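Local coordinates for glutamine synthetase (Helicobacter pylori, PDB 5ZLI), which belongs to the glutamine synthetase I beta enzymes, multisubunit assemblies in which each chain joins a beta-grasp domain to a larger catalytic domain, at residues 24-29 / 40-45; 115-119 / 238-243; 312-316 / 341-345. Residue numbers count along the deposited sequence, not the author numbering.

Contact 1 of 3, residues 24-29 / 40-45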
# COMPACT_ATOMS: atom_id res chain seq x y z
N VAL B 24 14.59 -28.96 42.63
CA VAL B 24 15.49 -28.48 41.59
C VAL B 24 15.63 -29.59 40.55
O VAL B 24 15.88 -30.76 40.88
CB VAL B 24 16.86 -28.10 42.16
CG1 VAL B 24 17.91 -28.05 41.07
CG2 VAL B 24 16.81 -26.75 42.75
N GLU B 25 15.47 -29.22 39.30
CA GLU B 25 15.53 -30.20 38.27
C GLU B 25 16.72 -30.04 37.37
O GLU B 25 16.99 -30.95 36.59
CB GLU B 25 14.24 -30.18 37.47
CG GLU B 25 13.05 -30.26 38.38
CD GLU B 25 11.86 -30.83 37.66
OE1 GLU B 25 11.56 -30.28 36.58
OE2 GLU B 25 11.26 -31.83 38.14
N PHE B 26 17.42 -28.90 37.44
CA PHE B 26 18.61 -28.69 36.64
C PHE B 26 19.62 -27.92 37.47
O PHE B 26 19.26 -27.01 38.22
CB PHE B 26 18.27 -27.95 35.33
CG PHE B 26 17.43 -28.78 34.42
CD1 PHE B 26 16.05 -28.76 34.53
CD2 PHE B 26 18.02 -29.64 33.52
CE1 PHE B 26 15.26 -29.59 33.73
CE2 PHE B 26 17.25 -30.46 32.72
CZ PHE B 26 15.86 -30.43 32.82
N VAL B 27 20.89 -28.27 37.31
CA VAL B 27 21.97 -27.55 37.97
C VAL B 27 22.77 -26.86 36.87
O VAL B 27 23.30 -27.51 35.95
CB VAL B 27 22.85 -28.48 38.82
CG1 VAL B 27 23.95 -27.72 39.53
CG2 VAL B 27 22.01 -29.21 39.85
N ASP B 28 22.88 -25.54 36.98
CA ASP B 28 23.43 -24.68 35.94
C ASP B 28 24.83 -24.28 36.40
O ASP B 28 25.01 -23.32 37.16
CB ASP B 28 22.51 -23.45 35.72
CG ASP B 28 22.64 -22.85 34.31
OD1 ASP B 28 23.11 -23.57 33.40
OD2 ASP B 28 22.24 -21.67 34.13
N PHE B 29 25.83 -25.03 35.96
CA PHE B 29 27.20 -24.74 36.35
C PHE B 29 27.68 -23.57 35.53
O PHE B 29 27.75 -23.67 34.30
CB PHE B 29 28.11 -25.94 36.12
CG PHE B 29 27.67 -27.16 36.84
CD1 PHE B 29 27.62 -27.16 38.22
CD2 PHE B 29 27.35 -28.31 36.17
CE1 PHE B 29 27.22 -28.29 38.93
CE2 PHE B 29 26.96 -29.45 36.87
CZ PHE B 29 26.88 -29.44 38.25
N HIS B 40 27.43 -21.36 30.72
CA HIS B 40 26.76 -22.36 31.55
C HIS B 40 26.59 -23.69 30.81
O HIS B 40 26.66 -23.78 29.58
CB HIS B 40 25.39 -21.88 32.06
CG HIS B 40 24.33 -21.81 31.01
ND1 HIS B 40 23.09 -22.40 31.16
CD2 HIS B 40 24.33 -21.23 29.78
CE1 HIS B 40 22.37 -22.18 30.08
NE2 HIS B 40 23.09 -21.48 29.23
N ILE B 41 26.34 -24.72 31.61
CA ILE B 41 26.09 -26.08 31.18
C ILE B 41 25.19 -26.70 32.23
O ILE B 41 25.53 -26.73 33.42
CB ILE B 41 27.40 -26.87 30.98
CG1 ILE B 41 27.12 -28.37 30.94
CG2 ILE B 41 28.39 -26.53 32.01
CD1 ILE B 41 28.34 -29.22 30.68
N ALA B 42 24.03 -27.17 31.82
CA ALA B 42 23.03 -27.62 32.77
C ALA B 42 23.07 -29.13 32.84
O ALA B 42 23.20 -29.81 31.81
CB ALA B 42 21.64 -27.13 32.38
N TYR B 43 23.02 -29.67 34.05
CA TYR B 43 22.91 -31.10 34.26
C TYR B 43 21.52 -31.40 34.80
O TYR B 43 21.02 -30.69 35.67
CB TYR B 43 23.96 -31.65 35.23
CG TYR B 43 25.22 -32.21 34.59
CD1 TYR B 43 26.34 -31.40 34.32
CD2 TYR B 43 25.30 -33.57 34.27
CE1 TYR B 43 27.49 -31.94 33.75
CE2 TYR B 43 26.45 -34.10 33.70
CZ TYR B 43 27.54 -33.29 33.44
OH TYR B 43 28.66 -33.85 32.88
N SER B 44 20.90 -32.41 34.23
CA SER B 44 19.65 -32.91 34.76
C SER B 44 19.92 -33.40 36.17
O SER B 44 20.74 -34.31 36.37
CB SER B 44 19.15 -34.06 33.87
OG SER B 44 17.82 -34.50 34.16
N PHE B 45 19.32 -32.74 37.17
CA PHE B 45 19.55 -33.16 38.55
C PHE B 45 19.16 -34.63 38.64
O PHE B 45 18.41 -35.16 37.81
CB PHE B 45 18.72 -32.33 39.53
CG PHE B 45 18.86 -32.75 40.99
CD1 PHE B 45 19.95 -32.38 41.75
CD2 PHE B 45 17.88 -33.54 41.59
CE1 PHE B 45 20.06 -32.76 43.08
CE2 PHE B 45 18.00 -33.93 42.93
CZ PHE B 45 19.08 -33.54 43.66
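An antiparallel strand pair is best read one rung at a time. The run 24-29 enters through Val-24, whose carbonyl O lies 3.5 Å from CD2 of Phe-45, and the first bond follows from Phe-45 N to Glu-25 O, at 3.0 Å. The CA-to-CB bond of Glu-25 points away from the other strand, and its OE1 forms a salt bridge with Lys-208 of the second subunit. Regular pairing starts at Phe-26, which faces Ser-44 in a non-hydrogen-bonded pair; Phe-26 CA makes a CA-H...O contact of 3.3 Å with Tyr-43 O. Val-27 and Tyr-43 then form a hydrogen-bonded pair, with Val-27 N to Tyr-43 O and Tyr-43 N to Val-27 O both at 2.9 Å. Asp-28, opposite Ala-42 with CA atoms 4.3 Å apart, carries its carboxylate toward His-40, so that OD1 accepts a very short 2.5 Å hydrogen bond from His-40 ND1, while its OD2 pairs with Arg-30. Phe-29 closes the series against Ile-41 (Phe-29 N to Ile-41 O 3.1 Å, Ile-41 N to Phe-29 O 3.2 Å). Its ring meets that of Tyr-43 rim to rim, Phe-29 CE2 to Tyr-43 CD1 3.3 Å, on the face that Val-27 and Ile-41 share, where Ile-57 and Val-97 add further apolar cover. Strand 94-103 flanks the first strand in parallel, and on the far edge Ala-42 and Tyr-43 pair with a strand of the second subunit. The arrangement is a beta hairpin of the beta-grasp domain whose sheet continues across the subunit interface.

Contact 2 of 3, residues 115-119 / 238-243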
# COMPACT_ATOMS: atom_id res chain seq x y z
N ARG B 115 38.48 -16.52 37.30
CA ARG B 115 38.05 -16.69 38.68
C ARG B 115 39.12 -17.41 39.52
O ARG B 115 39.23 -17.17 40.74
CB ARG B 115 36.71 -17.41 38.68
CG ARG B 115 36.02 -17.31 39.97
CD ARG B 115 34.63 -17.88 39.96
NE ARG B 115 34.60 -18.89 41.01
CZ ARG B 115 34.12 -18.72 42.23
NH1 ARG B 115 33.57 -17.57 42.59
NH2 ARG B 115 34.19 -19.71 43.11
N SER B 116 39.94 -18.29 38.90
CA SER B 116 41.08 -18.88 39.60
C SER B 116 42.15 -17.83 39.90
O SER B 116 42.80 -17.87 40.95
CB SER B 116 41.69 -20.02 38.78
OG SER B 116 40.88 -21.18 38.77
N ILE B 117 42.39 -16.93 38.95
CA ILE B 117 43.27 -15.80 39.22
C ILE B 117 42.77 -15.00 40.42
O ILE B 117 43.55 -14.65 41.31
CB ILE B 117 43.41 -14.92 37.96
CG1 ILE B 117 44.12 -15.70 36.84
CG2 ILE B 117 44.10 -13.55 38.27
CD1 ILE B 117 44.25 -14.96 35.50
N ALA B 118 41.46 -14.77 40.51
CA ALA B 118 40.93 -13.90 41.56
C ALA B 118 41.09 -14.49 42.94
O ALA B 118 41.12 -13.73 43.91
CB ALA B 118 39.45 -13.59 41.33
N LYS B 119 41.18 -15.81 43.06
CA LYS B 119 41.52 -16.39 44.35
C LYS B 119 43.02 -16.28 44.57
O LYS B 119 43.46 -15.78 45.61
CB LYS B 119 41.08 -17.83 44.37
CG LYS B 119 39.60 -17.96 44.25
CD LYS B 119 39.17 -19.38 44.40
CE LYS B 119 37.68 -19.47 44.24
NZ LYS B 119 37.12 -20.84 44.31
N LEU B 238 37.30 -9.96 47.28
CA LEU B 238 37.70 -9.74 45.89
C LEU B 238 36.94 -10.67 44.96
O LEU B 238 36.35 -10.22 43.98
CB LEU B 238 39.20 -9.92 45.71
CG LEU B 238 39.61 -9.51 44.28
CD1 LEU B 238 40.89 -8.70 44.33
CD2 LEU B 238 39.72 -10.66 43.28
N VAL B 239 36.92 -11.96 45.25
CA VAL B 239 36.21 -12.88 44.36
C VAL B 239 34.70 -12.66 44.45
O VAL B 239 34.01 -12.52 43.43
CB VAL B 239 36.58 -14.34 44.70
CG1 VAL B 239 35.72 -15.32 43.88
CG2 VAL B 239 38.10 -14.57 44.56
N GLU B 240 34.16 -12.65 45.68
CA GLU B 240 32.72 -12.49 45.89
C GLU B 240 32.17 -11.22 45.26
O GLU B 240 31.05 -11.22 44.76
CB GLU B 240 32.44 -12.54 47.39
CG GLU B 240 31.03 -12.41 47.83
CD GLU B 240 30.99 -11.86 49.22
OE1 GLU B 240 29.91 -11.90 49.86
OE2 GLU B 240 32.06 -11.40 49.68
N ALA B 241 32.92 -10.13 45.29
CA ALA B 241 32.44 -8.95 44.59
C ALA B 241 32.34 -9.21 43.10
O ALA B 241 31.29 -8.97 42.48
CB ALA B 241 33.34 -7.76 44.88
N ALA B 242 33.39 -9.77 42.51
CA ALA B 242 33.37 -10.07 41.10
C ALA B 242 32.29 -11.07 40.78
O ALA B 242 31.73 -11.05 39.67
CB ALA B 242 34.72 -10.63 40.66
N ASP B 243 32.01 -11.98 41.72
CA ASP B 243 30.91 -12.91 41.54
C ASP B 243 29.57 -12.19 41.47
O ASP B 243 28.76 -12.45 40.58
CB ASP B 243 30.88 -13.93 42.66
CG ASP B 243 31.77 -15.08 42.40
OD1 ASP B 243 32.56 -15.04 41.45
OD2 ASP B 243 31.63 -16.06 43.14
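Two helical segments run nearly antiparallel here, their N-to-C directions 149° apart and their axes approaching to 9.4 Å. The backbones come closest at Ala-118 and Val-239, whose CA atoms are 5.6 Å apart, a spacing that the small alanine side chain makes possible. Around this point the packing is apolar. Ala-118 points at the first turn of helix 238-258, where Ala-118 CB lies 3.5 Å from Leu-238 CD2 and 3.6 Å from Val-239 CG2. Val-239 CG2 also lies 3.2 Å from Ala-118 O and 3.7 Å from Lys-119 CG, so Val-239 is wedged against the turn that carries both residues. Beyond Leu-238 the layer is continued by Phe-381 of helix 377-393 and Phe-136 of strand 133-145.

One turn earlier on the first helix and one later on the second, the chemistry changes. Arg-115 starts sideways from its helix and reaches across with its guanidinium, passing Val-239 (Arg-115 NH1 to Val-239 CG1 3.4 Å) to form a salt bridge with Asp-243, Arg-115 NH1 to Asp-243 OD2 2.5 Å. Each charge has a second partner: Arg-115 NH2 pairs with Asp-80, and Asp-243 OD2 with Arg-83. Lys-119 leaves with its extended chain and places NZ beside Asp-80 and Asp-100. Because those residues belong to the beta-grasp part of the chain, the buried ion pair is one link in a larger charge network, which ties two helices of the catalytic domain to the neighbouring domain while apolar packing of Ala-118 on Leu-238 and Val-239 fills the space between them.

Contact 3 of 3, residues 312-316 / 341-345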
# COMPACT_ATOMS: atom_id res chain seq x y z
N LEU B 312 48.13 4.13 41.05
CA LEU B 312 48.40 5.22 40.11
C LEU B 312 49.64 4.97 39.26
O LEU B 312 49.69 5.40 38.10
CB LEU B 312 48.53 6.57 40.84
CG LEU B 312 47.19 7.17 41.28
CD1 LEU B 312 47.36 8.43 42.12
CD2 LEU B 312 46.26 7.41 40.06
N ARG B 313 50.67 4.32 39.82
CA ARG B 313 51.92 4.10 39.08
C ARG B 313 51.69 3.16 37.92
O ARG B 313 52.10 3.45 36.78
CB ARG B 313 53.00 3.49 39.97
CG ARG B 313 54.29 3.16 39.22
CD ARG B 313 55.15 4.40 38.92
NE ARG B 313 55.58 5.05 40.16
CZ ARG B 313 56.59 4.63 40.92
NH1 ARG B 313 57.30 3.57 40.57
NH2 ARG B 313 56.88 5.28 42.03
N HIS B 314 51.00 2.06 38.18
CA HIS B 314 50.75 1.05 37.16
C HIS B 314 49.48 1.37 36.38
O HIS B 314 49.09 0.57 35.51
CB HIS B 314 50.63 -0.33 37.81
CG HIS B 314 51.75 -0.66 38.74
ND1 HIS B 314 53.06 -0.74 38.31
CD2 HIS B 314 51.75 -0.99 40.05
CE1 HIS B 314 53.83 -1.07 39.34
NE2 HIS B 314 53.06 -1.22 40.41
N ALA B 315 48.86 2.53 36.63
CA ALA B 315 47.54 2.82 36.11
C ALA B 315 47.44 2.59 34.61
O ALA B 315 46.59 1.83 34.15
CB ALA B 315 47.17 4.26 36.47
N ARG B 316 48.32 3.22 33.82
CA ARG B 316 48.21 3.11 32.37
C ARG B 316 48.27 1.66 31.90
O ARG B 316 47.63 1.30 30.91
CB ARG B 316 49.26 3.97 31.66
CG ARG B 316 49.13 5.42 32.04
CD ARG B 316 49.19 6.35 30.85
NE ARG B 316 50.02 5.91 29.72
CZ ARG B 316 49.90 6.40 28.49
NH1 ARG B 316 49.00 7.35 28.23
NH2 ARG B 316 50.67 5.97 27.51
N ILE B 341 42.49 12.10 33.67
CA ILE B 341 43.65 12.56 34.42
C ILE B 341 43.80 11.70 35.67
O ILE B 341 42.83 11.53 36.42
CB ILE B 341 43.52 14.05 34.83
CG1 ILE B 341 43.18 14.95 33.63
CG2 ILE B 341 44.82 14.54 35.47
CD1 ILE B 341 44.28 15.09 32.63
N LEU B 342 45.01 11.19 35.91
CA LEU B 342 45.27 10.21 36.96
C LEU B 342 45.72 10.88 38.26
O LEU B 342 46.88 10.81 38.67
CB LEU B 342 46.31 9.20 36.49
CG LEU B 342 45.91 8.18 35.43
CD1 LEU B 342 47.17 7.50 34.91
CD2 LEU B 342 44.96 7.18 36.08
N THR B 343 44.77 11.47 38.97
CA THR B 343 45.05 12.05 40.28
C THR B 343 43.89 11.72 41.21
O THR B 343 42.87 11.16 40.80
CB THR B 343 45.30 13.56 40.19
OG1 THR B 343 45.93 13.88 38.94
CG2 THR B 343 46.24 13.99 41.31
N TYR B 344 44.05 12.06 42.48
CA TYR B 344 43.03 11.85 43.49
C TYR B 344 42.54 13.19 44.02
O TYR B 344 43.26 14.20 43.97
CB TYR B 344 43.58 10.95 44.63
CG TYR B 344 44.88 11.49 45.29
CD1 TYR B 344 46.11 11.40 44.63
CD2 TYR B 344 44.86 12.11 46.54
CE1 TYR B 344 47.28 11.90 45.20
CE2 TYR B 344 46.03 12.62 47.11
CZ TYR B 344 47.23 12.50 46.44
OH TYR B 344 48.38 13.00 47.00
N SER B 345 41.31 13.21 44.52
CA SER B 345 40.76 14.40 45.17
C SER B 345 39.47 14.02 45.88
O SER B 345 38.72 13.18 45.40
CB SER B 345 40.51 15.54 44.18
OG SER B 345 41.74 16.05 43.70
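This is a mainly apolar helix-to-strand contact inside the catalytic domain, where the junction between helices 302-313 and 315-322 packs on strand 341-346, which pairs in parallel with strand 351-355 in the large mixed sheet. No hydrogen bond crosses between the segments; apolar side-chain packing joins them, and two backbone irregularities lie at the contact. The first is at His-314, which leaves helical geometry after one helix and is the N-cap residue of the next. Its ring takes no part in the contact: it hydrogen-bonds to Asp-390 and Asp-436 and stacks on Tyr-439, while Leu-312 and Ala-315, on the two sides of the break, point toward the strand. The second is an inverse gamma turn, with a weak bond from Thr-343 N to Ile-341 O of 3.2 Å; the CA-to-CB bond of Leu-342, at its centre, points toward the helices.

Leu-312 and Leu-342 bury most of the area, their CA atoms 6.7 Å apart. Leu-312 lies along the strand: Leu-312 CD2 is 3.7 Å from Leu-342 O and 4.0 Å from Leu-342 CB, and Leu-312 CD1 is 4.1 Å from Tyr-344 CD1. That tyrosine sends its hydroxyl on to the carbonyl of Gly-399, and Val-353 of the adjacent strand backs both it and Leu-312. At the other end the aliphatic part of Arg-316, whose guanidinium pairs with Glu-432, borders the leucine, Arg-316 CG lying 4.1 Å from Leu-342 CD1. Leu-342 CD1 is 3.6 Å from Ala-315 CB, at the start of the second helix.

In the fold
The three contacts follow one another along the chain without nesting, contact 1 in the beta-grasp range and contacts 2 and 3 in the catalytic range. Contacts 1 and 2 have centres about 22 Å apart, yet strand 94-103 serves both: it flanks the hairpin of contact 1 and brings Asp-100 and Phe-98 to the helices of contact 2. The centre of contact 3 lies about 24 Å from that of contact 2 and about 44 Å from that of contact 1, across the chain's centre, with helix 377-393 reaching both catalytic-range contacts. The series thus passes from an edge engaged with the second subunit to contacts 2 and 3, neither of which another chain touches.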